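Local atomic coordinates of abietadiene synthase, chloroplastic (Abies grandis, PDB entry 3S9V), a protein that belongs to the terpene synthase family, a largely alpha-helical protein of several helical domains, one of them a metal-binding domain. Residues 157-162 and 174-179; 107-112 and 153-158; 614-619 and 636-641. All coordinates share one frame; numbering follows the deposited sequence.

Interaction 1: 157-162 and 174-179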
loop_
_atom_site.group_PDB
_atom_site.type_symbol
_atom_site.label_atom_id
_atom_site.label_comp_id
_atom_site.label_asym_id
_atom_site.label_seq_id
_atom_site.Cartn_x
_atom_site.Cartn_y
_atom_site.Cartn_z
ATOM N N ALA A 157 35.936 -3.581 14.735
ATOM C CA ALA A 157 37.062 -3.640 13.818
ATOM C C ALA A 157 37.853 -2.338 13.879
ATOM O O ALA A 157 39.079 -2.356 13.829
ATOM C CB ALA A 157 36.575 -3.894 12.402
ATOM N N MET A 158 37.156 -1.210 13.986
ATOM C CA MET A 158 37.828 0.083 14.067
ATOM C C MET A 158 38.386 0.301 15.474
ATOM O O MET A 158 39.394 0.991 15.640
ATOM C CB MET A 158 36.876 1.230 13.700
ATOM C CG MET A 158 36.486 1.299 12.218
ATOM S SD MET A 158 35.677 2.872 11.769
ATOM C CE MET A 158 34.219 2.787 12.820
ATOM N N LEU A 159 37.733 -0.278 16.485
ATOM C CA LEU A 159 38.226 -0.152 17.859
ATOM C C LEU A 159 39.644 -0.709 17.904
ATOM O O LEU A 159 40.532 -0.126 18.532
ATOM C CB LEU A 159 37.350 -0.936 18.849
ATOM C CG LEU A 159 36.090 -0.247 19.386
ATOM C CD1 LEU A 159 35.351 -1.176 20.346
ATOM C CD2 LEU A 159 36.478 1.039 20.090
ATOM N N LYS A 160 39.847 -1.840 17.231
ATOM C CA LYS A 160 41.161 -2.479 17.174
ATOM C C LYS A 160 42.154 -1.613 16.405
ATOM O O LYS A 160 43.323 -1.533 16.778
ATOM C CB LYS A 160 41.049 -3.866 16.528
ATOM C CG LYS A 160 40.151 -4.809 17.315
ATOM C CD LYS A 160 39.940 -6.148 16.625
ATOM C CE LYS A 160 41.199 -6.986 16.621
ATOM N NZ LYS A 160 40.931 -8.363 16.121
ATOM N N GLU A 161 41.693 -0.952 15.342
ATOM C CA GLU A 161 42.577 -0.085 14.567
ATOM C C GLU A 161 43.047 1.029 15.489
ATOM O O GLU A 161 44.239 1.292 15.614
ATOM C CB GLU A 161 41.855 0.572 13.383
ATOM C CG GLU A 161 41.248 -0.351 12.331
ATOM C CD GLU A 161 40.818 0.427 11.083
ATOM O OE1 GLU A 161 41.707 0.798 10.282
ATOM O OE2 GLU A 161 39.602 0.682 10.913
ATOM N N ALA A 162 42.079 1.686 16.121
ATOM C CA ALA A 162 42.335 2.791 17.032
ATOM C C ALA A 162 43.364 2.423 18.095
ATOM O O ALA A 162 44.269 3.202 18.384
ATOM C CB ALA A 162 41.014 3.239 17.697
ATOM N N PRO A 174 33.108 -1.845 29.906
ATOM C CA PRO A 174 32.470 -3.120 29.567
ATOM C C PRO A 174 31.930 -3.125 28.141
ATOM O O PRO A 174 32.272 -4.003 27.351
ATOM C CB PRO A 174 31.376 -3.239 30.621
ATOM C CG PRO A 174 32.035 -2.646 31.814
ATOM C CD PRO A 174 32.685 -1.392 31.242
ATOM N N PHE A 175 31.109 -2.132 27.807
ATOM C CA PHE A 175 30.530 -2.046 26.469
ATOM C C PHE A 175 31.546 -2.226 25.337
ATOM O O PHE A 175 31.340 -3.035 24.435
ATOM C CB PHE A 175 29.821 -0.707 26.270
ATOM C CG PHE A 175 29.278 -0.518 24.877
ATOM C CD1 PHE A 175 28.164 -1.236 24.445
ATOM C CD2 PHE A 175 29.904 0.346 23.981
ATOM C CE1 PHE A 175 27.684 -1.096 23.143
ATOM C CE2 PHE A 175 29.432 0.492 22.677
ATOM C CZ PHE A 175 28.318 -0.232 22.259
ATOM N N LEU A 176 32.634 -1.468 25.384
ATOM C CA LEU A 176 33.646 -1.537 24.341
ATOM C C LEU A 176 34.482 -2.803 24.387
ATOM O O LEU A 176 34.810 -3.375 23.343
ATOM C CB LEU A 176 34.544 -0.305 24.412
ATOM C CG LEU A 176 33.749 0.975 24.142
ATOM C CD1 LEU A 176 34.632 2.202 24.296
ATOM C CD2 LEU A 176 33.159 0.901 22.739
ATOM N N LYS A 177 34.821 -3.252 25.591
ATOM C CA LYS A 177 35.620 -4.462 25.722
ATOM C C LYS A 177 34.819 -5.683 25.286
ATOM O O LYS A 177 35.338 -6.571 24.620
ATOM C CB LYS A 177 36.092 -4.655 27.167
ATOM C CG LYS A 177 36.999 -5.865 27.323
ATOM C CD LYS A 177 37.215 -6.266 28.775
ATOM C CE LYS A 177 37.996 -7.576 28.850
ATOM N NZ LYS A 177 38.114 -8.093 30.239
ATOM N N GLN A 178 33.547 -5.720 25.657
ATOM C CA GLN A 178 32.686 -6.846 25.315
ATOM C C GLN A 178 32.194 -6.888 23.871
ATOM O O GLN A 178 31.891 -7.965 23.354
ATOM C CB GLN A 178 31.486 -6.887 26.261
ATOM C CG GLN A 178 31.806 -7.439 27.642
ATOM C CD GLN A 178 30.815 -6.977 28.687
ATOM O OE1 GLN A 178 29.613 -6.905 28.428
ATOM N NE2 GLN A 178 31.313 -6.666 29.882
ATOM N N ILE A 179 32.104 -5.744 23.204
ATOM C CA ILE A 179 31.636 -5.787 21.828
ATOM C C ILE A 179 32.740 -6.350 20.932
ATOM O O ILE A 179 32.463 -6.970 19.903
ATOM C CB ILE A 179 31.190 -4.397 21.328
ATOM C CG1 ILE A 179 30.274 -4.563 20.119
ATOM C CG2 ILE A 179 32.393 -3.554 20.954
ATOM C CD1 ILE A 179 29.630 -3.279 19.671
#
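A small, buried apolar contact joins two successive helices of the chain, 151-164 and 174-187, with Leu159 of the first set against Leu176 and Ile179 of the second. Nearly all of it passes through one methyl group, Leu159 CD1. The leucine points at the partner helix, and its CG lies anti to the carbonyl carbon (chi1 -84°). With chi2 at 180°, CD1 continues the extended chain and leads the approach. There it meets one turn of the other helix at two side chains and one carbonyl. Leu159 CD1 lies 3.9 Å from Leu176 CD2 and 3.8 Å from Ile179 CG2, while the backbone oxygen Leu176 O is also 3.8 Å from Leu159 CD1. The Ile179 side chain stands roughly perpendicular to that of Leu159 and offers its CG2 branch. No hydrogen bond links the two segments. Ile180 adds to the apolar wall round Leu159, and Phe155, one turn before Leu159, also lies against Leu176 and Ile179. Elsewhere on helix 151-164, Glu161 pairs with Arg64 in a salt bridge. The contact is part of the apolar interior of a helical domain, probably the gamma domain of a three-domain terpene synthase.

Interaction 2: 107-112 and 153-158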
loop_
_atom_site.group_PDB
_atom_site.type_symbol
_atom_site.label_atom_id
_atom_site.label_comp_id
_atom_site.label_asym_id
_atom_site.label_seq_id
_atom_site.Cartn_x
_atom_site.Cartn_y
_atom_site.Cartn_z
ATOM N N ALA A 107 30.401 6.972 13.461
ATOM C CA ALA A 107 30.944 8.013 12.596
ATOM C C ALA A 107 32.136 8.742 13.218
ATOM O O ALA A 107 33.111 9.037 12.527
ATOM C CB ALA A 107 29.847 9.024 12.237
ATOM N N THR A 108 32.060 9.035 14.514
ATOM C CA THR A 108 33.144 9.753 15.181
ATOM C C THR A 108 34.421 8.924 15.177
ATOM O O THR A 108 35.494 9.414 14.835
ATOM C CB THR A 108 32.778 10.122 16.645
ATOM O OG1 THR A 108 31.543 10.853 16.671
ATOM C CG2 THR A 108 33.867 10.994 17.253
ATOM N N LEU A 109 34.308 7.657 15.553
ATOM C CA LEU A 109 35.478 6.796 15.570
ATOM C C LEU A 109 36.083 6.764 14.164
ATOM O O LEU A 109 37.281 6.973 13.994
ATOM C CB LEU A 109 35.085 5.385 16.016
ATOM C CG LEU A 109 36.216 4.362 16.095
ATOM C CD1 LEU A 109 37.345 4.907 16.956
ATOM C CD2 LEU A 109 35.687 3.061 16.664
ATOM N N ALA A 110 35.243 6.514 13.159
ATOM C CA ALA A 110 35.704 6.465 11.777
ATOM C C ALA A 110 36.406 7.758 11.338
ATOM O O ALA A 110 37.437 7.708 10.675
ATOM C CB ALA A 110 34.542 6.173 10.855
ATOM N N CYS A 111 35.856 8.913 11.695
ATOM C CA CYS A 111 36.480 10.178 11.302
ATOM C C CYS A 111 37.790 10.464 12.045
ATOM O O CYS A 111 38.735 10.998 11.470
ATOM C CB CYS A 111 35.498 11.341 11.501
ATOM S SG CYS A 111 34.106 11.288 10.362
ATOM N N ILE A 112 37.838 10.108 13.322
ATOM C CA ILE A 112 39.032 10.322 14.134
ATOM C C ILE A 112 40.194 9.506 13.583
ATOM O O ILE A 112 41.332 9.976 13.525
ATOM C CB ILE A 112 38.770 9.922 15.597
ATOM C CG1 ILE A 112 37.929 11.002 16.277
ATOM C CG2 ILE A 112 40.076 9.690 16.327
ATOM C CD1 ILE A 112 37.457 10.604 17.653
ATOM N N ILE A 153 29.989 -5.674 13.530
ATOM C CA ILE A 153 31.082 -6.173 12.713
ATOM C C ILE A 153 32.064 -5.036 12.472
ATOM O O ILE A 153 33.264 -5.162 12.684
ATOM C CB ILE A 153 30.566 -6.679 11.356
ATOM C CG1 ILE A 153 29.997 -8.090 11.515
ATOM C CG2 ILE A 153 31.687 -6.644 10.324
ATOM C CD1 ILE A 153 29.435 -8.672 10.222
ATOM N N VAL A 154 31.514 -3.911 12.049
ATOM C CA VAL A 154 32.280 -2.726 11.719
ATOM C C VAL A 154 32.820 -1.874 12.880
ATOM O O VAL A 154 33.933 -1.349 12.805
ATOM C CB VAL A 154 31.430 -1.855 10.762
ATOM C CG1 VAL A 154 31.940 -0.451 10.736
ATOM C CG2 VAL A 154 31.452 -2.480 9.348
ATOM N N PHE A 155 32.056 -1.736 13.956
ATOM C CA PHE A 155 32.517 -0.914 15.066
ATOM C C PHE A 155 33.725 -1.486 15.831
ATOM O O PHE A 155 34.678 -0.763 16.123
ATOM C CB PHE A 155 31.357 -0.638 16.033
ATOM C CG PHE A 155 31.701 0.324 17.139
ATOM C CD1 PHE A 155 31.988 1.653 16.858
ATOM C CD2 PHE A 155 31.722 -0.099 18.460
ATOM C CE1 PHE A 155 32.291 2.552 17.878
ATOM C CE2 PHE A 155 32.024 0.793 19.491
ATOM C CZ PHE A 155 32.308 2.122 19.198
ATOM N N PRO A 156 33.704 -2.788 16.168
ATOM C CA PRO A 156 34.865 -3.314 16.897
ATOM C C PRO A 156 36.123 -3.376 16.033
ATOM O O PRO A 156 37.243 -3.228 16.533
ATOM C CB PRO A 156 34.397 -4.691 17.350
ATOM C CG PRO A 156 32.907 -4.527 17.461
ATOM C CD PRO A 156 32.579 -3.735 16.223
ATOM N N ALA A 157 35.936 -3.581 14.735
ATOM C CA ALA A 157 37.062 -3.640 13.818
ATOM C C ALA A 157 37.853 -2.338 13.879
ATOM O O ALA A 157 39.079 -2.356 13.829
ATOM C CB ALA A 157 36.575 -3.894 12.402
ATOM N N MET A 158 37.156 -1.210 13.986
ATOM C CA MET A 158 37.828 0.083 14.067
ATOM C C MET A 158 38.386 0.301 15.474
ATOM O O MET A 158 39.394 0.991 15.640
ATOM C CB MET A 158 36.876 1.230 13.700
ATOM C CG MET A 158 36.486 1.299 12.218
ATOM S SD MET A 158 35.677 2.872 11.769
ATOM C CE MET A 158 34.219 2.787 12.820
#
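The helix segments 107-112 and 153-158 run in broadly the same direction, inclined at 40° with axes 10.2 Å apart at closest approach, and Ala110 and Met158 lie nearest across the gap, CA to CA 7.1 Å. Leu109 reaches out from the first helix with CG anti to its own N (chi1 -180°). Its CD2 branch sits between two partners: Leu109 CD2 is 3.6 Å from Phe155 CE1, approaching the ring obliquely, and 3.7 Å from Met158 CB. The leucine is roughly perpendicular to the phenylalanine side chain but lies alongside Met158, the two chains pointing opposite ways. This is core packing between helices 101-117 and 151-164 of an all-helical domain, consistent with the gamma domain of plant terpene synthases that have three domains. Met158 bends at its thioether (chi3 -62°), laying both SD and CE against Ala110. Met158 SD is 3.6 Å from Ala110 CB, and the folded-back Met158 CE is 3.9 Å from Ala110 N, where the small alanine lets the thioether come close to the backbone. Helix 151-164 is kinked at Pro156, whose N makes no bond to the preceding turn, and the bonds from Met158 N are weak. Tyr57 touches both Ala110 and Met158 from helix 56-62, and the Phe155 ring stacks with that of Phe151.

Interaction 3: 614-619 and 636-641; sequences TKEAEW and SVSIAL
Glu616 extends from helix 599-621 toward Ser638 on helix 628-638 and lays its carboxylate over the CB-OG bond of that serine. The single bond across the contact is donated by the hydroxyl: Ser638 OG lies 2.8 Å from Glu616 OE2. It does not arrive in the plane of the carboxylate but from above it, 63° out, so the serine sits over a face of the group. Ser638 CB is close as well, 3.4 Å from Glu616 OE2, while Glu616 OE1 stands farther back, 3.7 Å from Ser638 OG. Two torsions bring the groups together. Glu616 has CG anti to its carbonyl carbon (chi1 -59°) and is extended beyond, spanning a CA-to-CA gap of 8.1 Å to Ser638. On the serine, OG lies between the backbone N and the carbonyl carbon (chi1 75°). The same hydroxyl is hydrogen-bonded to Ala635 O in the preceding turn, so its one proton is probably divided between two acceptors. Both helices belong to the metal-binding domain, and the interruption near Ser638 resembles the break between the two halves of the G helix in class I terpene synthases: Ala640 has positive phi and stands at the N-cap position of helix 641-648. Beside this polar link Val637 rests on Val608 and Ala612, and its carbonyl O accepts a hydrogen bond from Gln609 NE2. Trp619, one turn along from Glu616, touches Glu630 and Tyr631 of helix 628-638. One face of its ring covers Lys615 O of its own helix, which lies 3.2 Å above the ring plane, displaced toward the rim. Ile639 turns away from Glu616 and packs on Arg679 and Asn682 of helix 669-693.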
loop_
_atom_site.group_PDB
_atom_site.type_symbol
_atom_site.label_atom_id
_atom_site.label_comp_id
_atom_site.label_asym_id
_atom_site.label_seq_id
_atom_site.Cartn_x
_atom_site.Cartn_y
_atom_site.Cartn_z
ATOM N N THR A 614 -38.640 -10.470 -8.742
ATOM C CA THR A 614 -39.848 -11.248 -8.944
ATOM C C THR A 614 -39.633 -12.748 -8.754
ATOM O O THR A 614 -40.490 -13.428 -8.195
ATOM C CB THR A 614 -40.432 -10.990 -10.346
ATOM O OG1 THR A 614 -40.821 -9.614 -10.447
ATOM C CG2 THR A 614 -41.652 -11.872 -10.596
ATOM N N LYS A 615 -38.494 -13.267 -9.208
ATOM C CA LYS A 615 -38.236 -14.691 -9.057
ATOM C C LYS A 615 -38.070 -15.040 -7.580
ATOM O O LYS A 615 -38.540 -16.085 -7.138
ATOM C CB LYS A 615 -36.987 -15.117 -9.842
ATOM C CG LYS A 615 -36.867 -16.633 -10.018
ATOM C CD LYS A 615 -35.595 -17.049 -10.744
ATOM C CE LYS A 615 -35.567 -16.588 -12.199
ATOM N NZ LYS A 615 -36.521 -17.331 -13.066
ATOM N N GLU A 616 -37.401 -14.179 -6.814
ATOM C CA GLU A 616 -37.218 -14.441 -5.384
ATOM C C GLU A 616 -38.561 -14.399 -4.659
ATOM O O GLU A 616 -38.828 -15.218 -3.783
ATOM C CB GLU A 616 -36.281 -13.413 -4.729
ATOM C CG GLU A 616 -34.887 -13.350 -5.322
ATOM C CD GLU A 616 -33.868 -12.731 -4.371
ATOM O OE1 GLU A 616 -34.238 -11.798 -3.619
ATOM O OE2 GLU A 616 -32.694 -13.174 -4.387
ATOM N N ALA A 617 -39.397 -13.435 -5.027
ATOM C CA ALA A 617 -40.709 -13.286 -4.409
ATOM C C ALA A 617 -41.588 -14.509 -4.660
ATOM O O ALA A 617 -42.293 -14.971 -3.761
ATOM C CB ALA A 617 -41.397 -12.034 -4.942
ATOM N N GLU A 618 -41.554 -15.030 -5.884
ATOM C CA GLU A 618 -42.359 -16.199 -6.224
ATOM C C GLU A 618 -41.852 -17.417 -5.470
ATOM O O GLU A 618 -42.641 -18.225 -4.982
ATOM C CB GLU A 618 -42.330 -16.442 -7.735
ATOM C CG GLU A 618 -42.903 -15.266 -8.516
ATOM C CD GLU A 618 -42.758 -15.407 -10.021
ATOM O OE1 GLU A 618 -41.703 -15.907 -10.474
ATOM O OE2 GLU A 618 -43.693 -14.998 -10.747
ATOM N N TRP A 619 -40.533 -17.540 -5.368
ATOM C CA TRP A 619 -39.943 -18.655 -4.643
ATOM C C TRP A 619 -40.321 -18.531 -3.173
ATOM O O TRP A 619 -40.571 -19.524 -2.499
ATOM C CB TRP A 619 -38.415 -18.632 -4.737
ATOM C CG TRP A 619 -37.832 -19.052 -6.045
ATOM C CD1 TRP A 619 -38.434 -19.795 -7.021
ATOM C CD2 TRP A 619 -36.496 -18.811 -6.488
ATOM N NE1 TRP A 619 -37.552 -20.034 -8.042
ATOM C CE2 TRP A 619 -36.354 -19.442 -7.742
ATOM C CE3 TRP A 619 -35.402 -18.124 -5.946
ATOM C CZ2 TRP A 619 -35.158 -19.407 -8.466
ATOM C CZ3 TRP A 619 -34.212 -18.091 -6.665
ATOM C CH2 TRP A 619 -34.102 -18.729 -7.910
ATOM N N SER A 636 -27.290 -13.270 -7.824
ATOM C CA SER A 636 -26.146 -12.452 -8.222
ATOM C C SER A 636 -26.670 -11.163 -8.833
ATOM O O SER A 636 -25.971 -10.150 -8.865
ATOM C CB SER A 636 -25.284 -13.177 -9.267
ATOM O OG SER A 636 -24.718 -14.355 -8.728
ATOM N N VAL A 637 -27.901 -11.222 -9.333
ATOM C CA VAL A 637 -28.548 -10.067 -9.940
ATOM C C VAL A 637 -29.469 -9.342 -8.952
ATOM O O VAL A 637 -29.495 -8.113 -8.906
ATOM C CB VAL A 637 -29.370 -10.483 -11.183
ATOM C CG1 VAL A 637 -30.140 -9.301 -11.705
ATOM C CG2 VAL A 637 -28.441 -11.021 -12.264
ATOM N N SER A 638 -30.210 -10.102 -8.152
ATOM C CA SER A 638 -31.122 -9.495 -7.185
ATOM C C SER A 638 -30.381 -8.621 -6.176
ATOM O O SER A 638 -30.966 -7.698 -5.622
ATOM C CB SER A 638 -31.916 -10.565 -6.430
ATOM O OG SER A 638 -31.099 -11.210 -5.476
ATOM N N ILE A 639 -29.103 -8.911 -5.937
ATOM C CA ILE A 639 -28.315 -8.123 -4.992
ATOM C C ILE A 639 -28.227 -6.666 -5.477
ATOM O O ILE A 639 -27.847 -5.772 -4.733
ATOM C CB ILE A 639 -26.893 -8.764 -4.772
ATOM C CG1 ILE A 639 -26.222 -8.133 -3.555
ATOM C CG2 ILE A 639 -26.037 -8.642 -6.026
ATOM C CD1 ILE A 639 -27.007 -8.324 -2.252
ATOM N N ALA A 640 -28.586 -6.459 -6.743
ATOM C CA ALA A 640 -28.656 -5.145 -7.390
ATOM C C ALA A 640 -27.416 -4.286 -7.623
ATOM O O ALA A 640 -27.549 -3.122 -8.000
ATOM C CB ALA A 640 -29.722 -4.300 -6.693
ATOM N N LEU A 641 -26.221 -4.828 -7.429
ATOM C CA LEU A 641 -25.020 -4.033 -7.667
ATOM C C LEU A 641 -24.885 -3.704 -9.155
ATOM O O LEU A 641 -24.462 -2.604 -9.523
ATOM C CB LEU A 641 -23.777 -4.776 -7.180
ATOM C CG LEU A 641 -23.817 -5.134 -5.690
ATOM C CD1 LEU A 641 -22.532 -5.840 -5.304
ATOM C CD2 LEU A 641 -24.015 -3.870 -4.858
#

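How the interactions relate
From the N terminus, interaction 2 comes first: helix 101-117 is met again by helix 151-164 after an intervening 40 residues, 22 of them helical. Interaction 1 begins where that loop ends, sharing Ala157 and Met158, and closes a connection of 11 residues to helix 174-187. Helix 151-164 thus stands between two partners, and the contacts merge, their centres 9 Å apart, with Leu176 CD2 3.4 Å from Phe155 CE2. Interaction 3 follows much later in the chain, in the metal-binding domain, closing 16 residues between helices 599-621 and 628-638. Its centre lies about 76 Å from that of interaction 1, on the opposite side of the chain's centre.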